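Local coordinates for protein peroxiredoxin 6 (Arenicola marina, PDB 2V32) that probably reduces hydrogen peroxide and organic hydroperoxides to water and alcohols as a thiol-specific peroxidase of the Prx6 subfamily, at residues E102-A107 with G122-C127; A129-G134 with S142-A147. The protein carries 1 engineered substitution. All coordinates share one frame; numbering follows the deposited sequence.

Overall arrangement
Following the chain from the N terminus, it passes through strands 31-36 and 64-70 of the central sheet, and contact 1 then closes a loop of 14 residues, setting the turn 102-104 and the start of helix 105-109 against 122-127, on strand 124-133. Contact 2 opens only after contact 1 has closed, so the two stand in series and neither nests nor crosses. It closes the hairpin between strand 124-133 and strand 139-145, which lies outermost within the chain. Strand 124-133 serves both contacts, whose centres lie about 15 Å apart, and they touch where C127 CB lies 3.2 Å from Y145 O. Together they tie a peripheral helix to the central sheet and that sheet to the dimer interface.

Contact 1: E102-A107 with G122-C127; sequences ETRELA and GMPLTC
R104 and P124 face each other with their CA atoms 7.3 Å apart, and the backbones draw closer at A107 and T126, where the CA atoms are 5.7 Å apart. R104 is the N-cap residue of the helix that follows, and just before it T103 OG1 accepts from E105 N in an ST turn. The R104 side chain, bent at chi2 (65°), brings its guanidinium side-on to the strand: NE donates to P124 O at 2.8 Å, and NH2 donates to the same oxygen at 3.1 Å, almost in line with the carbonyl bond. NH1 turns back to E102 O, again close to the guanidinium plane, so three bonds fix the rotation of the group. The contact lies at the periphery of the thioredoxin fold of the peroxiredoxin, where the helix start meets strand 124-133; the backbones of L125 and C127 also bond to D114 and M112. M123 crosses the arginine at about a right angle and lays CE over one guanidinium face, 3.3 Å from NH1, while L125 CD2 approaches NH2 obliquely. A leucine in place of R104 would probably leave P124 O and E102 O without these donors and the M123 methyl without its flat partner. Further along, A107 CB meets T126 CG2 at 3.7 Å, with T126 also packed on L69 of strand 64-70.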
ATOM      1  N   GLU A 102      -2.378 -12.364 -20.689  1.00 14.28           N
ATOM      2  CA  GLU A 102      -2.177 -13.797 -20.901  1.00 14.66           C
ATOM      3  C   GLU A 102      -0.714 -14.184 -21.077  1.00 14.39           C
ATOM      4  O   GLU A 102      -0.355 -15.316 -20.765  1.00 15.37           O
ATOM      5  CB  GLU A 102      -2.963 -14.267 -22.129  1.00 14.42           C
ATOM      6  CG  GLU A 102      -4.419 -14.371 -21.889  1.00 15.70           C
ATOM      7  CD  GLU A 102      -5.192 -14.782 -23.133  1.00 18.84           C
ATOM      8  OE1 GLU A 102      -5.655 -13.853 -23.895  1.00 15.10           O
ATOM      9  OE2 GLU A 102      -5.342 -16.022 -23.346  1.00 19.04           O
ATOM     10  N   THR A 103       0.126 -13.273 -21.598  1.00 14.75           N
ATOM     11  CA  THR A 103       1.529 -13.604 -21.817  1.00 14.21           C
ATOM     12  C   THR A 103       2.420 -13.406 -20.584  1.00 14.77           C
ATOM     13  O   THR A 103       3.650 -13.651 -20.666  1.00 14.16           O
ATOM     14  CB  THR A 103       2.195 -12.818 -22.975  1.00 15.05           C
ATOM     15  OG1 THR A 103       2.430 -11.480 -22.545  1.00 13.84           O
ATOM     16  CG2 THR A 103       1.339 -12.780 -24.286  1.00 13.08           C
ATOM     17  N   ARG A 104       1.819 -12.918 -19.481  1.00 13.67           N
ATOM     18  CA  ARG A 104       2.535 -12.463 -18.260  1.00 13.26           C
ATOM     19  C   ARG A 104       3.545 -11.301 -18.431  1.00 14.38           C
ATOM     20  O   ARG A 104       4.314 -11.011 -17.530  1.00 14.26           O
ATOM     21  CB  ARG A 104       3.156 -13.645 -17.513  1.00 12.60           C
ATOM     22  CG  ARG A 104       2.165 -14.447 -16.708  1.00  9.98           C
ATOM     23  CD  ARG A 104       1.079 -15.175 -17.552  1.00  9.78           C
ATOM     24  NE  ARG A 104       0.346 -16.094 -16.719  1.00 10.29           N
ATOM     25  CZ  ARG A 104      -0.734 -16.751 -17.103  1.00  8.54           C
ATOM     26  NH1 ARG A 104      -1.201 -16.624 -18.350  1.00 10.60           N
ATOM     27  NH2 ARG A 104      -1.319 -17.551 -16.228  1.00 13.35           N
ATOM     28  N   GLU A 105       3.490 -10.628 -19.591  1.00 15.89           N
ATOM     29  CA  GLU A 105       4.319  -9.472 -19.956  1.00 17.85           C
ATOM     30  C   GLU A 105       4.259  -8.421 -18.868  1.00 16.08           C
ATOM     31  O   GLU A 105       5.288  -7.998 -18.317  1.00 15.58           O
ATOM     32  CB  GLU A 105       3.812  -8.882 -21.304  1.00 17.63           C
ATOM     33  CG  GLU A 105       4.234  -7.415 -21.660  1.00 22.28           C
ATOM     34  CD  GLU A 105       4.354  -7.131 -23.194  1.00 23.64           C
ATOM     35  OE1 GLU A 105       3.396  -7.388 -23.967  1.00 29.38           O
ATOM     36  OE2 GLU A 105       5.441  -6.644 -23.630  1.00 30.59           O
ATOM     37  N   LEU A 106       3.043  -7.998 -18.556  1.00 14.86           N
ATOM     38  CA  LEU A 106       2.830  -6.920 -17.566  1.00 13.37           C
ATOM     39  C   LEU A 106       3.059  -7.385 -16.147  1.00 12.44           C
ATOM     40  O   LEU A 106       3.641  -6.689 -15.341  1.00 12.65           O
ATOM     41  CB  LEU A 106       1.427  -6.367 -17.700  1.00 12.88           C
ATOM     42  CG  LEU A 106       1.260  -5.656 -19.040  1.00 13.74           C
ATOM     43  CD1 LEU A 106      -0.225  -5.520 -19.333  1.00 18.08           C
ATOM     44  CD2 LEU A 106       2.009  -4.321 -19.025  1.00 13.18           C
ATOM     45  N   ALA A 107       2.574  -8.576 -15.841  1.00 12.59           N
ATOM     46  CA  ALA A 107       2.848  -9.218 -14.542  1.00 12.31           C
ATOM     47  C   ALA A 107       4.314  -9.069 -14.203  1.00 12.41           C
ATOM     48  O   ALA A 107       4.662  -8.570 -13.146  1.00 11.50           O
ATOM     49  CB  ALA A 107       2.433 -10.671 -14.609  1.00 12.18           C
ATOM     50  N   GLY A 122       1.824 -24.476 -13.587  1.00 29.52           N
ATOM     51  CA  GLY A 122       3.008 -23.711 -13.193  1.00 27.16           C
ATOM     52  C   GLY A 122       3.097 -22.267 -13.732  1.00 26.03           C
ATOM     53  O   GLY A 122       4.170 -21.635 -13.622  1.00 26.10           O
ATOM     54  N   MET A 123       2.017 -21.743 -14.341  1.00 24.20           N
ATOM     55  CA  MET A 123       2.050 -20.351 -14.924  1.00 22.29           C
ATOM     56  C   MET A 123       1.973 -19.318 -13.771  1.00 18.78           C
ATOM     57  O   MET A 123       1.157 -19.490 -12.901  1.00 17.51           O
ATOM     58  CB  MET A 123       0.886 -20.096 -15.895  1.00 22.54           C
ATOM     59  CG  MET A 123       0.862 -20.862 -17.211  1.00 27.66           C
ATOM     60  SD  MET A 123       1.933 -20.129 -18.451  1.00 37.78           S
ATOM     61  CE  MET A 123       0.792 -19.090 -19.352  1.00 36.28           C
ATOM     62  N   PRO A 124       2.828 -18.250 -13.762  1.00 16.82           N
ATOM     63  CA  PRO A 124       2.622 -17.194 -12.746  1.00 15.50           C
ATOM     64  C   PRO A 124       1.243 -16.520 -12.928  1.00 14.27           C
ATOM     65  O   PRO A 124       0.596 -16.697 -13.976  1.00 14.93           O
ATOM     66  CB  PRO A 124       3.738 -16.188 -13.027  1.00 14.71           C
ATOM     67  CG  PRO A 124       4.655 -16.829 -13.969  1.00 15.86           C
ATOM     68  CD  PRO A 124       3.933 -17.931 -14.668  1.00 15.96           C
ATOM     69  N   LEU A 125       0.795 -15.797 -11.905  1.00 12.99           N
ATOM     70  CA  LEU A 125      -0.453 -15.029 -11.912  1.00 12.07           C
ATOM     71  C   LEU A 125      -0.095 -13.813 -11.125  1.00 11.79           C
ATOM     72  O   LEU A 125       0.845 -13.837 -10.359  1.00 11.98           O
ATOM     73  CB  LEU A 125      -1.604 -15.739 -11.163  1.00 11.31           C
ATOM     74  CG  LEU A 125      -2.081 -17.116 -11.642  1.00 13.16           C
ATOM     75  CD1 LEU A 125      -3.012 -17.723 -10.608  1.00  9.74           C
ATOM     76  CD2 LEU A 125      -2.792 -17.015 -12.965  1.00 13.27           C
ATOM     77  N   THR A 126      -0.849 -12.741 -11.290  1.00 11.63           N
ATOM     78  CA  THR A 126      -0.560 -11.523 -10.564  1.00 11.62           C
ATOM     79  C   THR A 126      -1.085 -11.571  -9.148  1.00 12.22           C
ATOM     80  O   THR A 126      -1.904 -12.416  -8.825  1.00 12.28           O
ATOM     81  CB  THR A 126      -1.197 -10.289 -11.264  1.00 12.13           C
ATOM     82  OG1 THR A 126      -2.610 -10.501 -11.364  1.00 11.28           O
ATOM     83  CG2 THR A 126      -0.630 -10.108 -12.694  1.00  9.35           C
ATOM     84  N   CYS A 127      -0.618 -10.631  -8.316  1.00 12.36           N
ATOM     85  CA  CYS A 127      -1.080 -10.492  -6.927  1.00 12.28           C
ATOM     86  C   CYS A 127      -2.197  -9.435  -6.955  1.00 10.81           C
ATOM     87  O   CYS A 127      -2.828  -9.268  -7.989  1.00 11.21           O
ATOM     88  CB  CYS A 127       0.108 -10.129  -6.001  1.00 12.67           C
ATOM     89  SG  CYS A 127       0.839  -8.475  -6.320  1.00 14.81           S
TER

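Contact 2: A129-G134 with S142-A147; sequences AVFIIG and SILYPA
V130 and I143 form the hydrogen-bonded pair of this antiparallel hairpin contact, the central one of three paired positions: V130 N donates to I143 O at 2.9 Å, and I143 N returns a bond to V130 O at 3.1 Å. The two strand axes run 4.8 Å apart at an angle of 175°. On either side of this pair lie the non-hydrogen-bonded pairs A129 with L144 and F131 with S142, and the CA atoms of A129 and S142 add CA-H...O contacts to I143 O and V130 O.

I143 repays following outward. From CB, chi1 of 82° sets CG1 between the backbone N and the carbonyl carbon, which turns it toward V130 of strand 124-133; I143 CG1 then lies 3.6 Å from V130 CG2. At the tip, I143 CD1 meets V130 CG2 at 3.3 Å, closer than two methyl groups normally approach, and it also rests over one face of the Y145 ring, offset toward its rim. The other face of the hairpin carries A129, F131, S142 and L144: A129 CB touches L144 CD2 at 3.8 Å, and S142 CB lies 3.8 Å from F131 CD1, oblique to the ring.

Beyond this pairing, S142, I143 and L144 pair antiparallel with a strand of the second subunit, carrying the sheet across the dimer interface, where I143 packs on I143 of that subunit. The backbone bonds thus set the register, while nearly all the side-chain contact is carbon against carbon, so the fit at this buried junction rests on shape rather than charge.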
ATOM      1  N   ALA A 129      -2.183  -5.929  -6.902  1.00  7.15           N
ATOM      2  CA  ALA A 129      -1.361  -4.740  -7.037  1.00  7.51           C
ATOM      3  C   ALA A 129      -2.258  -3.537  -7.233  1.00  7.24           C
ATOM      4  O   ALA A 129      -3.382  -3.656  -7.774  1.00  7.08           O
ATOM      5  CB  ALA A 129      -0.488  -4.909  -8.211  1.00  6.95           C
ATOM      6  N   VAL A 130      -1.817  -2.387  -6.757  1.00  7.89           N
ATOM      7  CA  VAL A 130      -2.461  -1.119  -7.180  1.00  7.80           C
ATOM      8  C   VAL A 130      -1.440  -0.111  -7.593  1.00  8.17           C
ATOM      9  O   VAL A 130      -0.503   0.180  -6.831  1.00  6.38           O
ATOM     10  CB  VAL A 130      -3.344  -0.484  -6.044  1.00  9.16           C
ATOM     11  CG1 VAL A 130      -4.207   0.661  -6.653  1.00  8.19           C
ATOM     12  CG2 VAL A 130      -4.236  -1.541  -5.389  1.00  7.77           C
ATOM     13  N   PHE A 131      -1.646   0.499  -8.763  1.00  6.92           N
ATOM     14  CA  PHE A 131      -0.731   1.517  -9.231  1.00  7.93           C
ATOM     15  C   PHE A 131      -1.547   2.804  -9.463  1.00  7.91           C
ATOM     16  O   PHE A 131      -2.543   2.768 -10.209  1.00  6.72           O
ATOM     17  CB  PHE A 131      -0.013   1.122 -10.538  1.00  7.43           C
ATOM     18  CG  PHE A 131       0.788  -0.126 -10.425  1.00 13.90           C
ATOM     19  CD1 PHE A 131       2.046  -0.105  -9.858  1.00 12.67           C
ATOM     20  CD2 PHE A 131       0.236  -1.358 -10.827  1.00 14.30           C
ATOM     21  CE1 PHE A 131       2.780  -1.293  -9.719  1.00 14.49           C
ATOM     22  CE2 PHE A 131       0.942  -2.530 -10.701  1.00 13.93           C
ATOM     23  CZ  PHE A 131       2.223  -2.501 -10.139  1.00 13.65           C
ATOM     24  N   ILE A 132      -1.131   3.911  -8.837  1.00  7.34           N
ATOM     25  CA  ILE A 132      -1.800   5.201  -9.014  1.00  8.10           C
ATOM     26  C   ILE A 132      -0.961   6.061  -9.931  1.00  8.29           C
ATOM     27  O   ILE A 132       0.183   6.364  -9.592  1.00 10.32           O
ATOM     28  CB  ILE A 132      -2.102   5.914  -7.718  1.00  6.59           C
ATOM     29  CG1 ILE A 132      -2.921   4.983  -6.840  1.00  6.48           C
ATOM     30  CG2 ILE A 132      -2.997   7.191  -7.954  1.00  8.39           C
ATOM     31  CD1 ILE A 132      -3.636   5.737  -5.657  1.00  5.16           C
ATOM     32  N   ILE A 133      -1.539   6.473 -11.062  1.00  8.49           N
ATOM     33  CA  ILE A 133      -0.774   7.109 -12.149  1.00  8.46           C
ATOM     34  C   ILE A 133      -1.301   8.532 -12.336  1.00  8.78           C
ATOM     35  O   ILE A 133      -2.514   8.737 -12.285  1.00  7.92           O
ATOM     36  CB  ILE A 133      -0.910   6.277 -13.466  1.00  9.22           C
ATOM     37  CG1 ILE A 133      -0.288   4.879 -13.295  1.00 10.95           C
ATOM     38  CG2 ILE A 133      -0.233   6.984 -14.625  1.00  9.89           C
ATOM     39  CD1 ILE A 133      -1.189   3.683 -13.806  1.00 11.43           C
ATOM     40  N   GLY A 134      -0.415   9.517 -12.446  1.00  8.06           N
ATOM     41  CA  GLY A 134      -0.887  10.896 -12.602  1.00  8.56           C
ATOM     42  C   GLY A 134      -1.064  11.267 -14.073  1.00  9.15           C
ATOM     43  O   GLY A 134      -0.659  10.528 -14.957  1.00  8.75           O
ATOM     44  N   SER A 142       2.172   3.025  -4.999  1.00  9.00           N
ATOM     45  CA  SER A 142       1.784   1.655  -5.269  1.00  8.63           C
ATOM     46  C   SER A 142       1.755   0.761  -4.037  1.00  9.96           C
ATOM     47  O   SER A 142       2.445   1.035  -3.021  1.00  9.40           O
ATOM     48  CB  SER A 142       2.686   1.020  -6.326  1.00  8.66           C
ATOM     49  OG  SER A 142       4.002   0.936  -5.875  1.00  7.99           O
ATOM     50  N   ILE A 143       0.997  -0.328  -4.163  1.00  8.40           N
ATOM     51  CA  ILE A 143       0.901  -1.307  -3.102  1.00  8.81           C
ATOM     52  C   ILE A 143       0.893  -2.640  -3.786  1.00  8.51           C
ATOM     53  O   ILE A 143       0.404  -2.758  -4.912  1.00  9.23           O
ATOM     54  CB  ILE A 143      -0.400  -1.110  -2.247  1.00  9.32           C
ATOM     55  CG1 ILE A 143      -1.595  -1.758  -2.914  1.00  9.70           C
ATOM     56  CG2 ILE A 143      -0.641   0.384  -1.919  1.00 11.63           C
ATOM     57  CD1 ILE A 143      -2.927  -1.370  -2.374  1.00 16.08           C
ATOM     58  N   LEU A 144       1.539  -3.614  -3.169  1.00  9.10           N
ATOM     59  CA  LEU A 144       1.493  -4.973  -3.653  1.00  9.90           C
ATOM     60  C   LEU A 144       0.980  -5.811  -2.474  1.00 10.32           C
ATOM     61  O   LEU A 144       1.692  -5.971  -1.461  1.00  9.94           O
ATOM     62  CB  LEU A 144       2.863  -5.497  -4.102  1.00 10.65           C
ATOM     63  CG  LEU A 144       3.703  -4.879  -5.196  1.00 11.38           C
ATOM     64  CD1 LEU A 144       4.975  -5.725  -5.217  1.00 13.31           C
ATOM     65  CD2 LEU A 144       2.953  -4.934  -6.509  1.00 10.53           C
ATOM     66  N   TYR A 145      -0.249  -6.306  -2.610  1.00  7.52           N
ATOM     67  CA  TYR A 145      -0.829  -7.160  -1.599  1.00  8.44           C
ATOM     68  C   TYR A 145      -0.880  -8.534  -2.217  1.00  8.49           C
ATOM     69  O   TYR A 145      -1.147  -8.628  -3.407  1.00 10.72           O
ATOM     70  CB  TYR A 145      -2.278  -6.703  -1.283  1.00  7.27           C
ATOM     71  CG  TYR A 145      -2.458  -5.560  -0.318  1.00  8.08           C
ATOM     72  CD1 TYR A 145      -1.452  -4.626  -0.108  1.00  8.40           C
ATOM     73  CD2 TYR A 145      -3.682  -5.383   0.367  1.00 11.69           C
ATOM     74  CE1 TYR A 145      -1.635  -3.594   0.751  1.00 12.31           C
ATOM     75  CE2 TYR A 145      -3.879  -4.345   1.221  1.00 11.51           C
ATOM     76  CZ  TYR A 145      -2.856  -3.440   1.413  1.00 11.21           C
ATOM     77  OH  TYR A 145      -2.996  -2.400   2.286  1.00  8.10           O
ATOM     78  N   PRO A 146      -0.665  -9.602  -1.411  1.00  8.87           N
ATOM     79  CA  PRO A 146      -0.800 -10.982  -1.860  1.00  8.68           C
ATOM     80  C   PRO A 146      -2.277 -11.385  -2.105  1.00  9.59           C
ATOM     81  O   PRO A 146      -3.208 -10.608  -1.751  1.00  7.06           O
ATOM     82  CB  PRO A 146      -0.183 -11.789  -0.687  1.00 10.20           C
ATOM     83  CG  PRO A 146      -0.513 -10.953   0.521  1.00  7.80           C
ATOM     84  CD  PRO A 146      -0.298  -9.531   0.023  1.00  8.66           C
ATOM     85  N   ALA A 147      -2.467 -12.595  -2.656  1.00  9.00           N
ATOM     86  CA  ALA A 147      -3.784 -13.129  -3.050  1.00 10.80           C
ATOM     87  C   ALA A 147      -4.637 -13.387  -1.841  1.00 11.66           C
ATOM     88  O   ALA A 147      -5.884 -13.342  -1.923  1.00 10.19           O
ATOM     89  CB  ALA A 147      -3.631 -14.422  -3.906  1.00 10.35           C
TER